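Local coordinates for protein Non-reducing end beta-L-arabinofuranosidase (Bacteroides thetaiotaomicron, PDB 5MQO) that is a family GH127 glycoside hydrolase that probably removes an acidic sugar, aceric acid, from plant pectin in a gut bacterium, at residues Gly24-Ser29 with Leu197-Ile202; Gly40-His45 with Val116-Glu121; Gly109-Tyr114 with His205-Lys210; Thr212-Ala217 with Arg253-Pro258. All coordinates share one frame; numbering follows the deposited sequence.

Interaction 1: residues Gly24-Ser29 with Leu197-Ile202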
loop_
_atom_site.group_PDB
_atom_site.type_symbol
_atom_site.label_atom_id
_atom_site.label_comp_id
_atom_site.label_asym_id
_atom_site.label_seq_id
_atom_site.Cartn_x
_atom_site.Cartn_y
_atom_site.Cartn_z
ATOM N N GLY A 24 -9.477 -14.801 6.000
ATOM C CA GLY A 24 -8.919 -13.647 5.269
ATOM C C GLY A 24 -7.439 -13.748 4.882
ATOM O O GLY A 24 -6.714 -14.577 5.426
ATOM N N LEU A 25 -7.013 -12.923 3.918
ATOM C CA LEU A 25 -5.585 -12.686 3.603
ATOM C C LEU A 25 -4.767 -12.485 4.861
ATOM O O LEU A 25 -3.656 -13.029 4.973
ATOM C CB LEU A 25 -5.420 -11.443 2.719
ATOM C CG LEU A 25 -4.039 -11.000 2.211
ATOM C CD1 LEU A 25 -3.367 -12.118 1.424
ATOM C CD2 LEU A 25 -4.205 -9.768 1.334
ATOM N N THR A 26 -5.303 -11.689 5.789
ATOM C CA THR A 26 -4.865 -11.736 7.186
ATOM C C THR A 26 -6.018 -11.874 8.179
ATOM O O THR A 26 -6.956 -11.076 8.212
ATOM C CB THR A 26 -3.942 -10.556 7.586
ATOM O OG1 THR A 26 -4.458 -9.328 7.077
ATOM C CG2 THR A 26 -2.557 -10.787 7.000
ATOM N N ASP A 27 -5.863 -12.855 9.051
ATOM C CA ASP A 27 -6.916 -13.311 9.878
ATOM C C ASP A 27 -6.733 -12.958 11.351
ATOM O O ASP A 27 -6.257 -13.782 12.131
ATOM C CB ASP A 27 -6.974 -14.809 9.695
ATOM C CG ASP A 27 -8.138 -15.418 10.369
ATOM O OD1 ASP A 27 -9.093 -14.677 10.680
ATOM O OD2 ASP A 27 -8.083 -16.650 10.571
ATOM N N MET A 28 -7.170 -11.759 11.740
ATOM C CA MET A 28 -7.234 -11.349 13.154
ATOM C C MET A 28 -8.556 -11.789 13.846
ATOM O O MET A 28 -8.932 -11.287 14.899
ATOM C CB MET A 28 -7.024 -9.831 13.267
ATOM C CG MET A 28 -5.664 -9.410 12.753
ATOM S SD MET A 28 -5.089 -7.709 12.911
ATOM C CE MET A 28 -5.640 -7.329 14.539
ATOM N N SER A 29 -9.239 -12.773 13.275
ATOM C CA SER A 29 -10.552 -13.173 13.750
ATOM C C SER A 29 -10.551 -13.773 15.166
ATOM O O SER A 29 -11.524 -13.619 15.873
ATOM C CB SER A 29 -11.162 -14.141 12.749
ATOM O OG SER A 29 -10.389 -15.329 12.694
ATOM N N LEU A 197 7.844 -18.567 1.719
ATOM C CA LEU A 197 7.108 -19.822 1.668
ATOM C C LEU A 197 5.965 -19.853 2.689
ATOM O O LEU A 197 4.902 -20.370 2.373
ATOM C CB LEU A 197 8.030 -21.028 1.879
ATOM C CG LEU A 197 7.383 -22.413 1.776
ATOM C CD1 LEU A 197 7.015 -22.751 0.345
ATOM C CD2 LEU A 197 8.329 -23.448 2.334
ATOM N N MET A 198 6.173 -19.306 3.884
ATOM C CA MET A 198 5.110 -19.289 4.878
ATOM C C MET A 198 3.846 -18.615 4.323
ATOM O O MET A 198 2.765 -19.186 4.332
ATOM C CB MET A 198 5.533 -18.584 6.167
ATOM C CG MET A 198 6.659 -19.241 6.954
ATOM S SD MET A 198 6.924 -18.428 8.563
ATOM C CE MET A 198 7.603 -16.858 8.049
ATOM N N MET A 199 3.979 -17.404 3.821
ATOM C CA MET A 199 2.804 -16.685 3.379
ATOM C C MET A 199 2.179 -17.319 2.146
ATOM O O MET A 199 0.951 -17.312 2.013
ATOM C CB MET A 199 3.092 -15.187 3.162
ATOM C CG MET A 199 2.731 -14.310 4.357
ATOM S SD MET A 199 0.996 -14.472 4.851
ATOM C CE MET A 199 0.654 -12.750 5.229
ATOM N N ALA A 200 3.007 -17.897 1.277
ATOM C CA ALA A 200 2.493 -18.566 0.076
ATOM C C ALA A 200 1.604 -19.748 0.446
ATOM O O ALA A 200 0.558 -19.985 -0.171
ATOM C CB ALA A 200 3.630 -19.018 -0.835
ATOM N N GLY A 201 2.024 -20.468 1.466
ATOM C CA GLY A 201 1.315 -21.641 1.905
ATOM C C GLY A 201 0.027 -21.315 2.617
ATOM O O GLY A 201 -0.975 -22.016 2.412
ATOM N N ILE A 202 0.052 -20.268 3.457
ATOM C CA ILE A 202 -1.149 -19.833 4.188
ATOM C C ILE A 202 -2.219 -19.392 3.171
ATOM O O ILE A 202 -3.362 -19.847 3.201
ATOM C CB ILE A 202 -0.845 -18.654 5.131
ATOM C CG1 ILE A 202 0.062 -19.075 6.268
ATOM C CG2 ILE A 202 -2.121 -18.036 5.726
ATOM C CD1 ILE A 202 0.837 -17.884 6.802
#

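Interaction 2: residues Gly40-His45 with Val116-Glu121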
loop_
_atom_site.group_PDB
_atom_site.type_symbol
_atom_site.label_atom_id
_atom_site.label_comp_id
_atom_site.label_asym_id
_atom_site.label_seq_id
_atom_site.Cartn_x
_atom_site.Cartn_y
_atom_site.Cartn_z
ATOM N N GLY A 40 -13.085 -13.022 4.089
ATOM C CA GLY A 40 -12.403 -14.186 3.536
ATOM C C GLY A 40 -11.754 -13.833 2.226
ATOM O O GLY A 40 -12.184 -12.926 1.529
ATOM N N ILE A 41 -10.684 -14.542 1.907
ATOM C CA ILE A 41 -9.873 -14.262 0.720
ATOM C C ILE A 41 -10.676 -14.434 -0.573
ATOM O O ILE A 41 -10.356 -13.805 -1.577
ATOM C CB ILE A 41 -8.560 -15.108 0.752
ATOM C CG1 ILE A 41 -7.542 -14.584 -0.251
ATOM C CG2 ILE A 41 -8.816 -16.588 0.516
ATOM C CD1 ILE A 41 -6.147 -15.105 0.003
ATOM N N ASP A 42 -11.735 -15.248 -0.501
ATOM C CA ASP A 42 -12.667 -15.548 -1.618
ATOM C C ASP A 42 -13.992 -14.736 -1.675
ATOM O O ASP A 42 -14.761 -14.832 -2.667
ATOM C CB ASP A 42 -12.992 -17.063 -1.639
ATOM C CG ASP A 42 -13.659 -17.596 -0.323
ATOM O OD1 ASP A 42 -13.665 -16.951 0.750
ATOM O OD2 ASP A 42 -14.170 -18.725 -0.373
ATOM N N ALA A 43 -14.235 -13.914 -0.654
ATOM C CA ALA A 43 -15.524 -13.228 -0.472
ATOM C C ALA A 43 -15.793 -12.008 -1.345
ATOM O O ALA A 43 -16.948 -11.720 -1.618
ATOM C CB ALA A 43 -15.679 -12.823 0.981
ATOM N N VAL A 44 -14.757 -11.279 -1.756
ATOM C CA VAL A 44 -14.941 -10.029 -2.490
ATOM C C VAL A 44 -14.375 -10.212 -3.895
ATOM O O VAL A 44 -13.234 -10.634 -4.031
ATOM C CB VAL A 44 -14.262 -8.840 -1.758
ATOM C CG1 VAL A 44 -14.472 -7.524 -2.499
ATOM C CG2 VAL A 44 -14.798 -8.705 -0.331
ATOM N N HIS A 45 -15.185 -9.957 -4.933
ATOM C CA HIS A 45 -14.697 -9.828 -6.326
ATOM C C HIS A 45 -14.936 -8.394 -6.817
ATOM O O HIS A 45 -16.052 -7.900 -6.721
ATOM C CB HIS A 45 -15.442 -10.719 -7.345
ATOM C CG HIS A 45 -15.675 -12.137 -6.926
ATOM N ND1 HIS A 45 -14.911 -12.797 -5.987
ATOM C CD2 HIS A 45 -16.563 -13.047 -7.389
ATOM C CE1 HIS A 45 -15.349 -14.039 -5.857
ATOM N NE2 HIS A 45 -16.343 -14.215 -6.705
ATOM N N VAL A 116 -10.680 -15.614 -6.115
ATOM C CA VAL A 116 -11.732 -14.812 -6.742
ATOM C C VAL A 116 -12.386 -15.492 -7.943
ATOM O O VAL A 116 -13.599 -15.338 -8.130
ATOM C CB VAL A 116 -11.166 -13.413 -7.175
ATOM C CG1 VAL A 116 -12.047 -12.681 -8.187
ATOM C CG2 VAL A 116 -10.976 -12.537 -5.956
ATOM N N ASN A 117 -11.590 -16.162 -8.782
ATOM C CA ASN A 117 -12.059 -16.571 -10.124
ATOM C C ASN A 117 -12.099 -18.081 -10.402
ATOM O O ASN A 117 -12.693 -18.494 -11.392
ATOM C CB ASN A 117 -11.293 -15.804 -11.228
ATOM C CG ASN A 117 -9.892 -16.339 -11.481
ATOM O OD1 ASN A 117 -9.444 -17.331 -10.888
ATOM N ND2 ASN A 117 -9.200 -15.696 -12.399
ATOM N N LYS A 118 -11.456 -18.894 -9.559
ATOM C CA LYS A 118 -11.590 -20.369 -9.588
ATOM C C LYS A 118 -11.183 -20.994 -10.926
ATOM O O LYS A 118 -11.660 -22.067 -11.264
ATOM C CB LYS A 118 -13.033 -20.801 -9.237
ATOM C CG LYS A 118 -13.631 -20.159 -7.990
ATOM C CD LYS A 118 -12.992 -20.690 -6.706
ATOM C CE LYS A 118 -13.622 -20.040 -5.484
ATOM N NZ LYS A 118 -13.297 -20.760 -4.238
ATOM N N ASP A 119 -10.311 -20.319 -11.676
ATOM C CA ASP A 119 -9.815 -20.829 -12.943
ATOM C C ASP A 119 -9.153 -22.181 -12.623
ATOM O O ASP A 119 -8.174 -22.223 -11.862
ATOM C CB ASP A 119 -8.812 -19.826 -13.560
ATOM C CG ASP A 119 -8.350 -20.212 -14.979
ATOM O OD1 ASP A 119 -8.791 -21.261 -15.510
ATOM O OD2 ASP A 119 -7.545 -19.456 -15.573
ATOM N N PRO A 120 -9.708 -23.295 -13.149
ATOM C CA PRO A 120 -9.051 -24.560 -12.821
ATOM C C PRO A 120 -7.695 -24.723 -13.500
ATOM O O PRO A 120 -6.920 -25.577 -13.070
ATOM C CB PRO A 120 -10.059 -25.616 -13.296
ATOM C CG PRO A 120 -11.374 -24.896 -13.326
ATOM C CD PRO A 120 -10.989 -23.537 -13.841
ATOM N N GLU A 121 -7.397 -23.920 -14.526
ATOM C CA GLU A 121 -6.030 -23.883 -15.079
ATOM C C GLU A 121 -4.997 -23.282 -14.126
ATOM O O GLU A 121 -3.820 -23.635 -14.202
ATOM C CB GLU A 121 -5.959 -23.190 -16.449
ATOM C CG GLU A 121 -6.353 -24.107 -17.617
ATOM C CD GLU A 121 -5.493 -23.931 -18.868
ATOM O OE1 GLU A 121 -4.978 -22.818 -19.132
ATOM O OE2 GLU A 121 -5.338 -24.925 -19.605
#

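Interaction 3: residues Gly109-Tyr114 with His205-Lys210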
loop_
_atom_site.group_PDB
_atom_site.type_symbol
_atom_site.label_atom_id
_atom_site.label_comp_id
_atom_site.label_asym_id
_atom_site.label_seq_id
_atom_site.Cartn_x
_atom_site.Cartn_y
_atom_site.Cartn_z
ATOM N N GLY A 109 0.337 -14.665 -5.204
ATOM C CA GLY A 109 -0.479 -13.920 -6.141
ATOM C C GLY A 109 -1.404 -14.789 -6.992
ATOM O O GLY A 109 -2.577 -14.455 -7.127
ATOM N N VAL A 110 -0.892 -15.885 -7.559
ATOM C CA VAL A 110 -1.730 -16.791 -8.348
ATOM C C VAL A 110 -2.890 -17.327 -7.479
ATOM O O VAL A 110 -4.042 -17.308 -7.914
ATOM C CB VAL A 110 -0.927 -17.973 -8.971
ATOM C CG1 VAL A 110 -1.851 -19.005 -9.586
ATOM C CG2 VAL A 110 0.048 -17.504 -10.049
ATOM N N ALA A 111 -2.588 -17.785 -6.263
ATOM C CA ALA A 111 -3.609 -18.276 -5.327
ATOM C C ALA A 111 -4.627 -17.239 -4.944
ATOM O O ALA A 111 -5.752 -17.579 -4.620
ATOM C CB ALA A 111 -2.955 -18.792 -4.055
ATOM N N SER A 112 -4.207 -15.984 -4.912
ATOM C CA SER A 112 -5.044 -14.898 -4.445
ATOM C C SER A 112 -6.084 -14.544 -5.483
ATOM O O SER A 112 -7.245 -14.251 -5.163
ATOM C CB SER A 112 -4.154 -13.689 -4.135
ATOM O OG SER A 112 -3.270 -13.985 -3.060
ATOM N N VAL A 113 -5.612 -14.530 -6.728
ATOM C CA VAL A 113 -6.421 -14.407 -7.937
ATOM C C VAL A 113 -7.393 -15.571 -8.087
ATOM O O VAL A 113 -8.570 -15.368 -8.354
ATOM C CB VAL A 113 -5.491 -14.345 -9.169
ATOM C CG1 VAL A 113 -6.237 -14.602 -10.479
ATOM C CG2 VAL A 113 -4.771 -12.999 -9.208
ATOM N N TYR A 114 -6.883 -16.791 -7.938
ATOM C CA TYR A 114 -7.708 -17.996 -7.933
ATOM C C TYR A 114 -8.848 -17.927 -6.928
ATOM O O TYR A 114 -9.960 -18.316 -7.246
ATOM C CB TYR A 114 -6.856 -19.242 -7.671
ATOM C CG TYR A 114 -7.641 -20.523 -7.607
ATOM C CD1 TYR A 114 -7.945 -21.243 -8.766
ATOM C CD2 TYR A 114 -8.102 -21.006 -6.392
ATOM C CE1 TYR A 114 -8.694 -22.409 -8.701
ATOM C CE2 TYR A 114 -8.841 -22.167 -6.313
ATOM C CZ TYR A 114 -9.132 -22.874 -7.459
ATOM O OH TYR A 114 -9.852 -24.042 -7.345
ATOM N N HIS A 205 -3.629 -22.265 1.174
ATOM C CA HIS A 205 -4.572 -23.000 2.040
ATOM C C HIS A 205 -5.931 -22.333 2.107
ATOM O O HIS A 205 -6.958 -22.969 1.955
ATOM C CB HIS A 205 -4.008 -23.098 3.451
ATOM C CG HIS A 205 -4.877 -23.852 4.409
ATOM N ND1 HIS A 205 -5.409 -25.092 4.119
ATOM C CD2 HIS A 205 -5.266 -23.563 5.675
ATOM C CE1 HIS A 205 -6.105 -25.524 5.157
ATOM N NE2 HIS A 205 -6.033 -24.619 6.114
ATOM N N ARG A 206 -5.910 -21.031 2.323
ATOM C CA ARG A 206 -7.109 -20.239 2.472
ATOM C C ARG A 206 -7.944 -20.148 1.192
ATOM O O ARG A 206 -9.159 -20.024 1.271
ATOM C CB ARG A 206 -6.719 -18.857 3.011
ATOM C CG ARG A 206 -6.210 -18.952 4.456
ATOM C CD ARG A 206 -5.923 -17.600 5.096
ATOM N NE ARG A 206 -5.476 -17.751 6.486
ATOM C CZ ARG A 206 -4.794 -16.844 7.191
ATOM N NH1 ARG A 206 -4.438 -15.676 6.667
ATOM N NH2 ARG A 206 -4.445 -17.115 8.437
ATOM N N ALA A 207 -7.293 -20.234 0.031
ATOM C CA ALA A 207 -7.937 -20.089 -1.268
ATOM C C ALA A 207 -8.482 -21.385 -1.838
ATOM O O ALA A 207 -9.545 -21.358 -2.450
ATOM C CB ALA A 207 -6.960 -19.486 -2.263
ATOM N N THR A 208 -7.732 -22.481 -1.688
ATOM C CA THR A 208 -8.035 -23.774 -2.306
ATOM C C THR A 208 -8.632 -24.809 -1.344
ATOM O O THR A 208 -9.254 -25.783 -1.773
ATOM C CB THR A 208 -6.764 -24.423 -2.917
ATOM O OG1 THR A 208 -5.860 -24.885 -1.887
ATOM C CG2 THR A 208 -6.034 -23.441 -3.847
ATOM N N GLY A 209 -8.406 -24.637 -0.047
ATOM C CA GLY A 209 -8.762 -25.657 0.932
ATOM C C GLY A 209 -7.663 -26.674 1.158
ATOM O O GLY A 209 -7.641 -27.322 2.193
ATOM N N LYS A 210 -6.725 -26.787 0.218
ATOM C CA LYS A 210 -5.754 -27.868 0.223
ATOM C C LYS A 210 -4.610 -27.627 1.210
ATOM O O LYS A 210 -4.116 -26.491 1.381
ATOM C CB LYS A 210 -5.157 -28.064 -1.175
ATOM C CG LYS A 210 -6.167 -28.333 -2.277
ATOM C CD LYS A 210 -5.462 -28.818 -3.539
ATOM C CE LYS A 210 -6.384 -28.799 -4.750
ATOM N NZ LYS A 210 -5.627 -28.755 -6.034
#

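Interaction 4: residues Thr212-Ala217 with Arg253-Pro258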
loop_
_atom_site.group_PDB
_atom_site.type_symbol
_atom_site.label_atom_id
_atom_site.label_comp_id
_atom_site.label_asym_id
_atom_site.label_seq_id
_atom_site.Cartn_x
_atom_site.Cartn_y
_atom_site.Cartn_z
ATOM N N THR A 212 -1.637 -29.171 0.825
ATOM C CA THR A 212 -0.431 -29.575 0.112
ATOM C C THR A 212 0.759 -28.592 0.320
ATOM O O THR A 212 1.839 -29.016 0.738
ATOM C CB THR A 212 -0.764 -29.925 -1.385
ATOM O OG1 THR A 212 0.336 -30.601 -1.999
ATOM C CG2 THR A 212 -1.170 -28.715 -2.246
ATOM N N LEU A 213 0.552 -27.292 0.091
ATOM C CA LEU A 213 1.628 -26.314 0.294
ATOM C C LEU A 213 1.714 -25.896 1.752
ATOM O O LEU A 213 2.809 -25.636 2.260
ATOM C CB LEU A 213 1.454 -25.059 -0.579
ATOM C CG LEU A 213 2.647 -24.076 -0.518
ATOM C CD1 LEU A 213 3.955 -24.736 -0.919
ATOM C CD2 LEU A 213 2.416 -22.831 -1.356
ATOM N N PHE A 214 0.565 -25.805 2.417
ATOM C CA PHE A 214 0.525 -25.434 3.836
ATOM C C PHE A 214 1.452 -26.268 4.721
ATOM O O PHE A 214 2.198 -25.724 5.544
ATOM C CB PHE A 214 -0.899 -25.558 4.356
ATOM C CG PHE A 214 -1.095 -24.987 5.726
ATOM C CD1 PHE A 214 -0.834 -23.652 5.972
ATOM C CD2 PHE A 214 -1.550 -25.784 6.770
ATOM C CE1 PHE A 214 -1.029 -23.111 7.218
ATOM C CE2 PHE A 214 -1.743 -25.247 8.031
ATOM C CZ PHE A 214 -1.489 -23.901 8.254
ATOM N N ASP A 215 1.408 -27.588 4.541
ATOM C CA ASP A 215 2.274 -28.503 5.298
ATOM C C ASP A 215 3.745 -28.224 5.003
ATOM O O ASP A 215 4.557 -28.256 5.905
ATOM C CB ASP A 215 1.888 -29.982 5.064
ATOM C CG ASP A 215 0.509 -30.351 5.694
ATOM O OD1 ASP A 215 0.201 -29.924 6.830
ATOM O OD2 ASP A 215 -0.266 -31.089 5.062
ATOM N N ALA A 216 4.074 -27.886 3.762
ATOM C CA ALA A 216 5.431 -27.389 3.433
ATOM C C ALA A 216 5.796 -26.134 4.214
ATOM O O ALA A 216 6.909 -26.003 4.691
ATOM C CB ALA A 216 5.600 -27.135 1.936
ATOM N N ALA A 217 4.847 -25.233 4.363
ATOM C CA ALA A 217 5.050 -24.025 5.154
ATOM C C ALA A 217 5.198 -24.261 6.698
ATOM O O ALA A 217 6.145 -23.707 7.312
ATOM C CB ALA A 217 3.926 -23.040 4.848
ATOM N N ARG A 253 -1.608 -17.506 13.909
ATOM C CA ARG A 253 -2.997 -17.362 13.483
ATOM C C ARG A 253 -3.566 -18.560 12.759
ATOM O O ARG A 253 -4.696 -18.934 13.031
ATOM C CB ARG A 253 -3.178 -16.123 12.600
ATOM C CG ARG A 253 -3.191 -14.843 13.431
ATOM C CD ARG A 253 -2.968 -13.620 12.599
ATOM N NE ARG A 253 -2.800 -12.463 13.453
ATOM C CZ ARG A 253 -2.448 -11.262 12.996
ATOM N NH1 ARG A 253 -2.262 -11.072 11.692
ATOM N NH2 ARG A 253 -2.300 -10.240 13.839
ATOM N N ALA A 254 -2.798 -19.147 11.851
ATOM C CA ALA A 254 -3.264 -20.291 11.077
ATOM C C ALA A 254 -3.177 -21.661 11.764
ATOM O O ALA A 254 -3.855 -22.584 11.325
ATOM C CB ALA A 254 -2.544 -20.349 9.754
ATOM N N THR A 255 -2.353 -21.813 12.800
ATOM C CA THR A 255 -2.140 -23.127 13.430
ATOM C C THR A 255 -2.473 -23.219 14.910
ATOM O O THR A 255 -2.671 -24.316 15.400
ATOM C CB THR A 255 -0.669 -23.556 13.318
ATOM O OG1 THR A 255 0.172 -22.565 13.936
ATOM C CG2 THR A 255 -0.265 -23.768 11.857
ATOM N N GLY A 256 -2.500 -22.091 15.622
ATOM C CA GLY A 256 -2.709 -22.064 17.066
ATOM C C GLY A 256 -1.461 -22.456 17.832
ATOM O O GLY A 256 -1.517 -22.644 19.047
ATOM N N ASN A 257 -0.327 -22.553 17.148
ATOM C CA ASN A 257 0.863 -23.128 17.740
ATOM C C ASN A 257 1.649 -22.078 18.537
ATOM O O ASN A 257 2.363 -21.272 17.921
ATOM C CB ASN A 257 1.718 -23.720 16.627
ATOM C CG ASN A 257 3.004 -24.344 17.131
ATOM O OD1 ASN A 257 3.456 -24.074 18.243
ATOM N ND2 ASN A 257 3.616 -25.167 16.292
ATOM N N PRO A 258 1.579 -22.123 19.901
ATOM C CA PRO A 258 2.187 -21.073 20.777
ATOM C C PRO A 258 3.654 -20.779 20.553
ATOM O O PRO A 258 4.104 -19.674 20.843
ATOM C CB PRO A 258 2.008 -21.620 22.210
ATOM C CG PRO A 258 1.716 -23.060 22.044
ATOM C CD PRO A 258 1.028 -23.220 20.719
#

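Interaction 1: residues Gly24-Ser29 with Leu197-Ile202
Met199 meets the N-terminal loop end-on: its CE methyl makes the helix side's close contacts. CE lies 4.2 Å from Thr26 CG2, a methyl-to-methyl touch between side chains set at a slant to each other, and 4.3 Å from the carbonyl oxygen Leu25 O. No hydrogen bond spans the two segments, and only 85 Å² is buried, so the contact is light and rests on dispersion. The reach of Met199 comes from a chain bent at both chi2 (-57°) and chi3, which swings the terminal methyl toward the loop. Thr26 offers CG2 to that methyl with chi1 at 44°, which places CG2 anti to the carbonyl carbon. Farther along the loop, Asp27 OD1 accepts from Ser29 N at 3.2 Å, approached from above the carboxylate plane, an Asx turn that closes the bend from Asp27 to Ser29. Asp27 N is in turn held by Glu250 of helix 243-255. Thr26 also packs on Trp393 and Arg394, and the loop thus lies among helices 192-208, 243-255 and 382-399. On helix 192-208 itself, Leu197 and Ala200 pack against helix 212-230.

Interaction 2: residues Gly40-His45 with Val116-Glu121
His45 lies against the end of helix 102-117, with one ring face turned to the carbonyl oxygen of Val116. Val116 O stands over that face, displaced toward the rim and 3.1 Å from His45 CE1. His45 NE2 is also near the same oxygen, but the angle is too poor for a hydrogen bond, and none links the two segments. The apolar part belongs to the Val116 methyls. CG1, anti to the backbone N (chi1 163°), lies on the same side of the ring, nearest His45 ND1 at 3.6 Å. CG2 turns instead to the backbone and meets Val44 O at 3.5 Å. An alanine at His45 would probably leave Val116 CG1 without its ring partner and uncover the Val116 carbonyl. The electrostatic part is long-range: Asp42 OD2 and Lys118 NZ sit 4.5 Å apart, beyond a salt bridge. Local backbone turns shape both sides. Gly40 to Ala43 form a type I beta turn leading into strand 44-46, while Asn117 OD1 accepts from Asp119 N in an Asx turn, and Asp119 OD1 then caps the next helix through Glu121 N. The contact packs the end of a helix of the catalytic domain, consistent with the (alpha/alpha)6 barrel of this clan, against edge strand 44-46 of an antiparallel sheet that includes strand 489-494 of the middle domain.

Interaction 3: residues Gly109-Tyr114 with His205-Lys210
Ala111 and Ala207 bring helices 102-117 and 192-208 together at the tight end of this contact, their CA atoms 6.2 Å apart. The methyl of Ala207 points at the other helix and rests on its backbone: CB lies 3.3 Å from Ala111 O. The two methyls, Ala111 CB and Ala207 CB, are 4.4 Å apart. Neither residue has more than a methyl to interpose, which permits this near approach. Met126 of helix 120-136 and Val203 pack against Ala111 as well.

One turn on, the packing is looser and both partners are partly exposed. Tyr114 extends its ring toward the other helix, CG anti to the backbone N (chi1 178°), and its CE2 corner comes 3.9 Å from the methyl Thr208 CG2, the two side chains crossing at about a right angle. Ala207 O lies at the ring edge, near its plane. While the methyl of Thr208 faces the tyrosine, its hydroxyl serves the helix end: OG1 accepts from Lys210 N at 3.0 Å, an ST turn, and is bonded to His204 O too. Gly209 between them has positive phi, where a beta carbon would jam against the preceding carbonyl. Lys210 then carries its NZ to salt bridges with Asp123 and Asp127 of helix 120-136.

Across the segments there is no hydrogen bond; cohesion therefore comes from apolar and carbonyl-to-carbon contacts, whereas the polar bonds of Thr208 lie within the end of helix 192-208, and Lys210 just after it bonds to helix 120-136.

Interaction 4: residues Thr212-Ala217 with Arg253-Pro258
Phe214 and Ala254 are the closest backbone positions, yet their CA atoms are 9.7 Å apart, so one long side chain must bridge helices 212-230 and 243-255. Phe214 does this with CG anti to its own backbone N (chi1 -170°), a setting that extends the ring toward the other helix. Its far end makes the contact. CZ is 4.0 Å from Ala254 CB, and CE1 touches the same methyl; CZ also comes 3.8 Å from Thr255 CG2. Both methyls reach the ring obliquely, and the side chains of Phe214 and Thr255 are inclined to one another. The same ring stacks with His205 of helix 192-208 and touches Met251, so it is held between two helices.

Thr255 divides its branches between two tasks. CG2, anti to the carbonyl carbon, goes to the phenylalanine, whereas OG1 stays by the chain, accepting from Asn257 N at 3.3 Å (N-H...O 151°) in an ST turn and bonding to Met251 O a turn earlier. Gly256, with positive phi, breaks the helix between them, and Asn257 begins the next one as its N-cap, its OD1 taking Arg259 N. An alanine in place of Thr255 would probably open a gap beside Phe214 CZ and leave Asn257 N without its side-chain acceptor.

Of the touching atoms, all are carbon, and 95 Å² is buried: a small hydrophobic seam near the surface, while the polar bonds of Thr255 stay within its own helix and turn and do not reach Phe214.

Interactions 1 and 3 share helix 192-208, and interactions 2 and 3 share helix 102-117, with centres 10 Å and 8 Å apart. Arg206, from interaction 3, ties three of the contacts: its NH1 makes a weak hydrogen bond to Gly24 O of interaction 1 and a salt bridge to Glu250, while its NH2 lies 4.0 Å from Ala254 CB of interaction 4. Glu250 in turn bridges to Arg253 of interaction 4, which packs against Asp27 and Met28. Ile41 of interaction 2 packs on both Leu25 and Arg206. Interactions 2 and 4 do not touch: their centres are 21 Å apart and their nearest atoms about 12 Å.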